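Local coordinates for protein SusD homolog (Bacteroides thetaiotaomicron VPI-5482, PDB 3IV0) that probably binds glycans at the outer membrane as a SusD-family lipoprotein, although its own ligand is not established, at residues G114-E117 against L118-S121. Sequence-based numbering, arbitrary orientation.
Sequences GMDE and LKRS
Arg-120 grips the carboxylate of Glu-117 side-on with two nitrogens. NE of Arg-120 donates a hydrogen bond to OE1 of Glu-117 at 3.1 Å and nearly straight (172°), while NH2 of Arg-120 forms the salt bridge to OE2 of Glu-117 at 2.9 Å. Both oxygens lie close to the guanidinium plane, yet the nitrogens meet the carboxylate from above, the two planes being 34° apart. The Glu-117 chain bends at chi2 (-66°), which turns its end back beside Arg-120. Selenomethionine Met-115 covers one guanidinium face, its CG 3.8 Å from CZ of Arg-120. Its methyl CE reaches the helix backbone, 3.5 Å from N of Arg-120. Asp-116 sets the helix start: its OD1 accepts from Lys-119 N at 3.1 Å and, weakly, from Leu-118 N at 3.0 Å. The backbone O of Asp-116 accepts a hydrogen bond from Arg-120 N at 2.9 Å, and Ser-121 N bonds to Glu-117 O. A water joins Arg-120 NH2 to Gly-114 N. A second water links Glu-117 O and OE1 with Ser-121 OG. The other guanidinium nitrogen, NH1, donates hydrogen bonds to the carbonyls of Ile-109 and Val-112. A leucine in place of Arg-120 would probably leave the Glu-117 carboxylate without its charged mate and the two loop carbonyls without this donor. Lys-119 NZ forms a salt bridge with Glu-19. This is an aspartate N-cap with an i to i+3 salt bridge, opening helix 117-142 after the loop from helix 93-108 in the SusD fold.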
ATOM      1  N   GLY A 114      31.770   9.821 -15.828  1.00 30.57           N
ATOM      2  CA  GLY A 114      31.961  11.040 -15.046  1.00 30.87           C
ATOM      3  C   GLY A 114      30.752  11.687 -14.406  1.00 31.01           C
ATOM      4  O   GLY A 114      30.790  12.876 -14.073  1.00 32.41           O
HETATM    5  N   MSE A 115      29.669  10.940 -14.195  1.00 28.04           N
HETATM    6  CA  MSE A 115      28.520  11.581 -13.565  1.00 25.54           C
HETATM    7  C   MSE A 115      28.784  11.781 -12.082  1.00 23.07           C
HETATM    8  O   MSE A 115      29.683  11.174 -11.493  1.00 24.21           O
HETATM    9  CB  MSE A 115      27.204  10.836 -13.811  1.00 29.27           C
HETATM   10  CG  MSE A 115      27.087   9.543 -13.091  1.00 21.90           C
HETATM   11 SE   MSE A 115      25.380   8.513 -13.232  0.75 18.63          SE
HETATM   12  CE  MSE A 115      24.375   9.410 -12.069  1.00 24.40           C
ATOM     13  N   ASP A 116      27.987  12.651 -11.490  1.00 22.00           N
ATOM     14  CA  ASP A 116      28.063  12.956 -10.079  1.00 21.70           C
ATOM     15  C   ASP A 116      27.934  11.671  -9.259  1.00 21.48           C
ATOM     16  O   ASP A 116      26.963  10.938  -9.418  1.00 20.02           O
ATOM     17  CB  ASP A 116      26.933  13.924  -9.752  1.00 22.79           C
ATOM     18  CG  ASP A 116      27.016  14.490  -8.353  1.00 30.23           C
ATOM     19  OD1 ASP A 116      26.673  13.789  -7.386  1.00 27.04           O
ATOM     20  OD2 ASP A 116      27.389  15.671  -8.213  1.00 43.13           O
ATOM     21  N   GLU A 117      28.882  11.405  -8.369  1.00 19.48           N
ATOM     22  CA  GLU A 117      28.871  10.144  -7.651  1.00 21.72           C
ATOM     23  C   GLU A 117      27.790  10.073  -6.580  1.00 20.30           C
ATOM     24  O   GLU A 117      27.339   8.966  -6.256  1.00 20.03           O
ATOM     25  CB  GLU A 117      30.245   9.844  -7.052  1.00 21.72           C
ATOM     26  CG  GLU A 117      31.317   9.597  -8.104  1.00 27.32           C
ATOM     27  CD  GLU A 117      31.088   8.324  -8.928  1.00 31.91           C
ATOM     28  OE1 GLU A 117      30.169   7.539  -8.622  1.00 28.46           O
ATOM     29  OE2 GLU A 117      31.848   8.108  -9.895  1.00 34.50           O
ATOM     30  N   LEU A 118      27.382  11.212  -6.016  1.00 18.54           N
ATOM     31  CA  LEU A 118      26.279  11.209  -5.068  1.00 19.74           C
ATOM     32  C   LEU A 118      25.017  10.819  -5.817  1.00 18.40           C
ATOM     33  O   LEU A 118      24.239   9.970  -5.315  1.00 17.34           O
ATOM     34  CB  LEU A 118      26.108  12.572  -4.399  1.00 21.63           C
ATOM     35  CG  LEU A 118      24.949  12.687  -3.400  1.00 22.62           C
ATOM     36  CD1 LEU A 118      25.084  11.685  -2.267  1.00 22.46           C
ATOM     37  CD2 LEU A 118      24.858  14.130  -2.876  1.00 25.60           C
ATOM     38  N   LYS A 119      24.798  11.386  -6.996  1.00 16.35           N
ATOM     39  CA  LYS A 119      23.629  11.023  -7.776  1.00 16.22           C
ATOM     40  C   LYS A 119      23.690   9.567  -8.211  1.00 17.79           C
ATOM     41  O   LYS A 119      22.678   8.879  -8.216  1.00 16.16           O
ATOM     42  CB  LYS A 119      23.444  11.945  -8.985  1.00 18.88           C
ATOM     43  CG  LYS A 119      23.043  13.385  -8.616  1.00 20.32           C
ATOM     44  CD  LYS A 119      21.803  13.452  -7.736  1.00 29.86           C
ATOM     45  CE  LYS A 119      21.207  14.855  -7.744  1.00 32.25           C
ATOM     46  NZ  LYS A 119      20.616  15.201  -9.070  1.00 36.92           N
ATOM     47  N   ARG A 120      24.861   9.071  -8.593  1.00 15.40           N
ATOM     48  CA  ARG A 120      24.985   7.664  -8.969  1.00 16.37           C
ATOM     49  C   ARG A 120      24.577   6.758  -7.813  1.00 14.57           C
ATOM     50  O   ARG A 120      23.788   5.806  -8.005  1.00 14.73           O
ATOM     51  CB  ARG A 120      26.421   7.336  -9.448  1.00 15.25           C
ATOM     52  CG  ARG A 120      26.599   5.886  -9.780  1.00 18.69           C
ATOM     53  CD  ARG A 120      27.512   5.535 -10.919  1.00 21.66           C
ATOM     54  NE  ARG A 120      28.702   6.376 -11.046  1.00 20.64           N
ATOM     55  CZ  ARG A 120      29.271   6.615 -12.213  1.00 19.08           C
ATOM     56  NH1 ARG A 120      28.752   6.109 -13.318  1.00 17.61           N
ATOM     57  NH2 ARG A 120      30.328   7.407 -12.284  1.00 24.37           N
ATOM     58  N   SER A 121      25.047   7.062  -6.613  1.00 13.63           N
ATOM     59  CA  SER A 121      24.698   6.294  -5.427  1.00 12.81           C
ATOM     60  C   SER A 121      23.211   6.416  -5.120  1.00 13.11           C
ATOM     61  O   SER A 121      22.573   5.419  -4.743  1.00 12.97           O
ATOM     62  CB  SER A 121      25.474   6.750  -4.209  1.00 15.26           C
ATOM     63  OG  SER A 121      26.869   6.511  -4.404  1.00 19.29           O
TER
HETATM   64  O   HOH W   1      32.629   7.338 -14.126  1.00 31.52           O
HETATM   65  O   HOH W   2      28.873   6.625  -6.458  1.00 26.27           O